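PDB 3VTH: hydrogenase maturation factor from Thermoanaerobacter tengcongensis, which probably transfers the carbamoyl group of carbamoyl phosphate to the C-terminal cysteine of HypE, at the expense of ATP, during [NiFe]-hydrogenase maturation. Local coordinates for residues G102-C114 / R382-L394. Numbering follows the deposited sequence.
Sequences GGFVPVSPDMGVC and RRARGYAPQPILL. With ZN (zinc ion), chain C; APC (diphosphomethylphosphonic acid adenosyl ester), chain F.
The ring of P109 rests on the turn G386-Q390: its CG lies 3.2 Å from Y387 O, while its CB meets G386 O and the same CG also touches CB of Q390. A proline suits this place because it offers carbon surface and has no N-H to leave unpaired. P389, joined to A388 by a cis peptide bond, slides its CG under the carbonyl of V107, 3.6 Å from V107 O, and P106 CB and P391 CD extend the apolar seam. Beside it, G386 CA comes within 3.3 Å of D110 O in a CA-H...O contact; at phi 87° a CB would press on the carbonyl O of R385, so glycine suits the place.

No direct hydrogen bond crosses the interface; bridging waters join the two segments instead. One makes four hydrogen bonds, accepting from the backbone N of D110 and of G386 and donating to D110 OD2 and A388 O; another links V107 N to P389 O. A third donates to D110 O and accepts from R385 NH1, with 3.0 Å between that NH1 and the water.

Segment 102-114 runs from strand 93-95 of the acylphosphatase-like sheet to the first Cys4 zinc site (C114, C117, C136, C139), and 382-394 from the nucleotide-binding YrdC-like part into edge strand 392-393 of the Kae1-like part.

Farther out, D110 OD1 takes hydrogen bonds from R142 N and S144 OG, and R385 forms a salt bridge with D368. R383 NH2 reaches Q390 O at 2.8 Å, its guanidinium lying over Y387 CB. R382, bent at chi3 (-80°), turns NH1 and NH2 to O1B and O2B of the nucleotide analogue's beta-phosphate.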
loop_
_atom_site.group_PDB
_atom_site.type_symbol
_atom_site.label_atom_id
_atom_site.label_comp_id
_atom_site.label_asym_id
_atom_site.label_seq_id
_atom_site.Cartn_x
_atom_site.Cartn_y
_atom_site.Cartn_z
ATOM N N GLY A 102 19.664 2.802 23.179
ATOM C CA GLY A 102 18.460 2.023 23.355
ATOM C C GLY A 102 17.069 2.535 22.993
ATOM O O GLY A 102 16.110 1.902 23.334
ATOM N N GLY A 103 16.905 3.623 22.288
ATOM C CA GLY A 103 15.549 3.956 21.896
ATOM C C GLY A 103 15.115 3.306 20.585
ATOM O O GLY A 103 15.565 2.253 20.236
ATOM N N PHE A 104 14.234 3.962 19.871
ATOM C CA PHE A 104 13.848 3.529 18.548
ATOM C C PHE A 104 13.505 4.723 17.715
ATOM O O PHE A 104 13.167 5.746 18.220
ATOM C CB PHE A 104 12.665 2.565 18.590
ATOM C CG PHE A 104 11.391 3.212 18.960
ATOM C CD1 PHE A 104 11.154 3.585 20.243
ATOM C CD2 PHE A 104 10.463 3.508 18.023
ATOM C CE1 PHE A 104 10.016 4.196 20.582
ATOM C CE2 PHE A 104 9.326 4.117 18.361
ATOM C CZ PHE A 104 9.097 4.467 19.643
ATOM N N VAL A 105 13.630 4.574 16.411
ATOM C CA VAL A 105 13.410 5.683 15.504
ATOM C C VAL A 105 12.760 5.179 14.214
ATOM O O VAL A 105 13.102 4.100 13.719
ATOM C CB VAL A 105 14.743 6.451 15.207
ATOM C CG1 VAL A 105 15.775 5.531 14.570
ATOM C CG2 VAL A 105 14.492 7.690 14.315
ATOM N N PRO A 106 11.803 5.947 13.673
ATOM C CA PRO A 106 11.262 5.597 12.360
ATOM C C PRO A 106 12.364 5.574 11.273
ATOM O O PRO A 106 13.422 6.195 11.449
ATOM C CB PRO A 106 10.281 6.730 12.083
ATOM C CG PRO A 106 9.810 7.143 13.460
ATOM C CD PRO A 106 11.035 7.031 14.327
ATOM N N VAL A 107 12.089 4.856 10.179
ATOM C CA VAL A 107 12.994 4.716 9.040
ATOM C C VAL A 107 12.314 5.305 7.799
ATOM O O VAL A 107 11.117 5.063 7.556
ATOM C CB VAL A 107 13.396 3.231 8.824
ATOM C CG1 VAL A 107 14.050 2.989 7.445
ATOM C CG2 VAL A 107 14.377 2.773 9.941
ATOM N N SER A 108 13.071 6.090 7.035
ATOM C CA SER A 108 12.558 6.698 5.810
ATOM C C SER A 108 12.169 5.649 4.760
ATOM O O SER A 108 12.890 4.670 4.571
ATOM C CB SER A 108 13.588 7.653 5.197
ATOM O OG SER A 108 13.065 8.236 3.991
ATOM N N PRO A 109 11.036 5.856 4.068
ATOM C CA PRO A 109 10.838 5.045 2.859
ATOM C C PRO A 109 11.892 5.355 1.776
ATOM O O PRO A 109 12.577 6.388 1.828
ATOM C CB PRO A 109 9.436 5.451 2.369
ATOM C CG PRO A 109 8.747 5.992 3.611
ATOM C CD PRO A 109 9.851 6.675 4.392
ATOM N N ASP A 110 12.020 4.436 0.830
ATOM C CA ASP A 110 12.775 4.640 -0.408
ATOM C C ASP A 110 12.170 5.757 -1.242
ATOM O O ASP A 110 10.942 5.850 -1.370
ATOM C CB ASP A 110 12.766 3.340 -1.212
ATOM C CG ASP A 110 13.252 2.174 -0.394
ATOM O OD1 ASP A 110 14.477 2.106 -0.154
ATOM O OD2 ASP A 110 12.404 1.369 0.063
ATOM N N MET A 111 13.028 6.580 -1.837
ATOM C CA MET A 111 12.570 7.780 -2.533
ATOM C C MET A 111 13.078 7.882 -3.973
ATOM O O MET A 111 14.230 7.547 -4.242
ATOM C CB MET A 111 12.968 9.041 -1.729
ATOM C CG MET A 111 12.171 9.220 -0.422
ATOM S SD MET A 111 10.413 9.562 -0.704
ATOM C CE MET A 111 9.686 9.086 0.875
ATOM N N GLY A 112 12.205 8.346 -4.877
ATOM C CA GLY A 112 12.552 8.650 -6.264
ATOM C C GLY A 112 13.613 9.740 -6.407
ATOM O O GLY A 112 13.801 10.555 -5.503
ATOM N N VAL A 113 14.314 9.723 -7.537
ATOM C CA VAL A 113 15.394 10.665 -7.853
ATOM C C VAL A 113 14.900 12.113 -7.727
ATOM O O VAL A 113 13.845 12.461 -8.266
ATOM C CB VAL A 113 15.925 10.437 -9.284
ATOM C CG1 VAL A 113 17.163 11.304 -9.568
ATOM C CG2 VAL A 113 16.243 8.950 -9.523
ATOM N N CYS A 114 15.651 12.937 -6.995
ATOM C CA CYS A 114 15.328 14.365 -6.859
ATOM C C CYS A 114 15.718 15.143 -8.111
ATOM O O CYS A 114 16.473 14.653 -8.955
ATOM C CB CYS A 114 16.008 14.973 -5.610
ATOM S SG CYS A 114 17.796 15.221 -5.752
ATOM N N ARG A 382 -2.259 -0.586 -2.381
ATOM C CA ARG A 382 -1.169 -1.427 -1.936
ATOM C C ARG A 382 -0.115 -0.487 -1.365
ATOM O O ARG A 382 0.470 0.307 -2.075
ATOM C CB ARG A 382 -0.617 -2.269 -3.101
ATOM C CG ARG A 382 0.519 -3.253 -2.673
ATOM C CD ARG A 382 1.040 -4.043 -3.903
ATOM N NE ARG A 382 0.137 -5.148 -4.234
ATOM C CZ ARG A 382 0.394 -6.085 -5.153
ATOM N NH1 ARG A 382 1.518 -6.034 -5.864
ATOM N NH2 ARG A 382 -0.477 -7.078 -5.356
ATOM N N ARG A 383 0.084 -0.557 -0.061
ATOM C CA ARG A 383 0.984 0.366 0.598
ATOM C C ARG A 383 2.340 -0.304 0.737
ATOM O O ARG A 383 2.524 -1.222 1.534
ATOM C CB ARG A 383 0.405 0.809 1.946
ATOM C CG ARG A 383 1.292 1.824 2.693
ATOM C CD ARG A 383 0.795 2.035 4.140
ATOM N NE ARG A 383 1.771 2.815 4.933
ATOM C CZ ARG A 383 1.801 4.144 4.963
ATOM N NH1 ARG A 383 0.924 4.859 4.261
ATOM N NH2 ARG A 383 2.710 4.784 5.698
ATOM N N ALA A 384 3.293 0.154 -0.058
ATOM C CA ALA A 384 4.598 -0.515 -0.132
ATOM C C ALA A 384 5.682 0.508 -0.443
ATOM O O ALA A 384 5.805 1.498 0.289
ATOM C CB ALA A 384 4.569 -1.682 -1.154
ATOM N N ARG A 385 6.475 0.304 -1.495
ATOM C CA ARG A 385 7.633 1.186 -1.739
ATOM C C ARG A 385 7.257 2.677 -1.742
ATOM O O ARG A 385 6.263 3.074 -2.374
ATOM C CB ARG A 385 8.368 0.841 -3.048
ATOM C CG ARG A 385 9.599 1.763 -3.306
ATOM C CD ARG A 385 10.331 1.472 -4.614
ATOM N NE ARG A 385 9.443 1.317 -5.760
ATOM C CZ ARG A 385 8.827 2.306 -6.410
ATOM N NH1 ARG A 385 8.990 3.587 -6.060
ATOM N NH2 ARG A 385 8.040 2.008 -7.444
ATOM N N GLY A 386 8.053 3.497 -1.048
ATOM C CA GLY A 386 7.790 4.944 -1.022
ATOM C C GLY A 386 6.826 5.390 0.066
ATOM O O GLY A 386 6.797 6.577 0.402
ATOM N N TYR A 387 6.064 4.446 0.636
ATOM C CA TYR A 387 5.148 4.722 1.759
ATOM C C TYR A 387 5.579 3.976 3.021
ATOM O O TYR A 387 5.907 4.586 4.029
ATOM C CB TYR A 387 3.701 4.340 1.400
ATOM C CG TYR A 387 3.075 5.212 0.332
ATOM C CD1 TYR A 387 2.075 6.148 0.663
ATOM C CD2 TYR A 387 3.505 5.131 -1.003
ATOM C CE1 TYR A 387 1.504 6.960 -0.320
ATOM C CE2 TYR A 387 2.944 5.939 -1.989
ATOM C CZ TYR A 387 1.940 6.847 -1.649
ATOM O OH TYR A 387 1.373 7.625 -2.649
ATOM N N ALA A 388 5.555 2.647 2.967
ATOM C CA ALA A 388 6.137 1.838 4.018
ATOM C C ALA A 388 7.651 2.020 4.002
ATOM O O ALA A 388 8.258 2.130 2.931
ATOM C CB ALA A 388 5.776 0.364 3.830
ATOM N N PRO A 389 8.283 1.989 5.184
ATOM C CA PRO A 389 7.697 1.660 6.477
ATOM C C PRO A 389 7.322 2.887 7.341
ATOM O O PRO A 389 7.391 2.813 8.574
ATOM C CB PRO A 389 8.836 0.913 7.155
ATOM C CG PRO A 389 10.077 1.705 6.689
ATOM C CD PRO A 389 9.749 2.154 5.269
ATOM N N GLN A 390 6.975 4.010 6.719
ATOM C CA GLN A 390 6.566 5.194 7.508
ATOM C C GLN A 390 5.365 4.806 8.378
ATOM O O GLN A 390 4.368 4.247 7.860
ATOM C CB GLN A 390 6.241 6.395 6.612
ATOM C CG GLN A 390 5.747 7.650 7.372
ATOM C CD GLN A 390 5.559 8.865 6.466
ATOM O OE1 GLN A 390 6.027 8.894 5.331
ATOM N NE2 GLN A 390 4.871 9.881 6.978
ATOM N N PRO A 391 5.461 5.073 9.697
ATOM C CA PRO A 391 4.385 4.650 10.583
ATOM C C PRO A 391 3.142 5.534 10.481
ATOM O O PRO A 391 3.214 6.670 9.999
ATOM C CB PRO A 391 5.008 4.771 11.970
ATOM C CG PRO A 391 6.025 5.929 11.810
ATOM C CD PRO A 391 6.584 5.696 10.439
ATOM N N ILE A 392 2.014 4.982 10.917
ATOM C CA ILE A 392 0.808 5.753 11.179
ATOM C C ILE A 392 0.950 6.378 12.572
ATOM O O ILE A 392 1.270 5.693 13.548
ATOM C CB ILE A 392 -0.463 4.859 11.112
ATOM C CG1 ILE A 392 -0.572 4.150 9.743
ATOM C CG2 ILE A 392 -1.743 5.657 11.419
ATOM C CD1 ILE A 392 -0.397 5.052 8.534
ATOM N N LEU A 393 0.715 7.681 12.648
ATOM C CA LEU A 393 0.826 8.403 13.909
ATOM C C LEU A 393 -0.407 8.183 14.763
ATOM O O LEU A 393 -1.549 8.361 14.300
ATOM C CB LEU A 393 1.059 9.894 13.660
ATOM C CG LEU A 393 1.548 10.745 14.844
ATOM C CD1 LEU A 393 2.854 10.202 15.406
ATOM C CD2 LEU A 393 1.690 12.231 14.455
ATOM N N LEU A 394 -0.177 7.761 16.002
ATOM C CA LEU A 394 -1.262 7.637 16.969
ATOM C C LEU A 394 -1.335 8.899 17.844
ATOM O O LEU A 394 -0.333 9.547 18.080
ATOM C CB LEU A 394 -1.089 6.360 17.802
ATOM C CG LEU A 394 -0.979 5.073 16.955
ATOM C CD1 LEU A 394 -0.642 3.836 17.778
ATOM C CD2 LEU A 394 -2.254 4.845 16.133
HETATM ZN ZN ZN C . 19.133 13.464 -5.108
HETATM P PG APC F . 2.015 -11.915 -8.671
HETATM O O1G APC F . 3.303 -11.138 -8.767
HETATM O O2G APC F . 1.465 -12.285 -10.026
HETATM O O3G APC F . 2.057 -13.078 -7.721
HETATM P PB APC F . 0.785 -9.383 -8.052
HETATM O O1B APC F . 1.865 -8.886 -7.141
HETATM O O2B APC F . -0.626 -9.031 -7.625
HETATM O O3B APC F . 0.859 -10.989 -8.027
HETATM P PA APC F . 2.155 -7.415 -10.084
HETATM O O1A APC F . 2.096 -7.133 -11.567
HETATM O O2A APC F . 3.520 -7.572 -9.520
HETATM C C3A APC F . 1.089 -8.876 -9.777
HETATM O "O5'" APC F . 1.495 -6.208 -9.243
HETATM C "C5'" APC F . 0.800 -5.112 -9.833
HETATM C "C4'" APC F . -0.454 -4.840 -9.007
HETATM O "O4'" APC F . -1.058 -3.660 -9.550
HETATM C "C3'" APC F . -1.461 -5.984 -9.153
HETATM O "O3'" APC F . -2.099 -6.297 -7.903
HETATM C "C2'" APC F . -2.503 -5.418 -10.096
HETATM O "O2'" APC F . -3.785 -6.061 -9.956
HETATM C "C1'" APC F . -2.440 -3.924 -9.786
HETATM N N9 APC F . -2.925 -3.236 -10.978
HETATM C C8 APC F . -2.267 -3.044 -12.153
HETATM N N7 APC F . -3.076 -2.405 -13.035
HETATM C C5 APC F . -4.259 -2.195 -12.418
HETATM C C6 APC F . -5.560 -1.584 -12.768
HETATM N N6 APC F . -5.767 -1.040 -13.985
HETATM N N1 APC F . -6.532 -1.581 -11.829
HETATM C C2 APC F . -6.349 -2.101 -10.597
HETATM N N3 APC F . -5.206 -2.682 -10.198
HETATM C C4 APC F . -4.152 -2.746 -11.060
HETATM O O HOH W 1 9.597 4.058 9.661
HETATM O O HOH W 2 9.983 2.298 0.828
HETATM O O HOH W 3 9.989 5.347 -3.840
#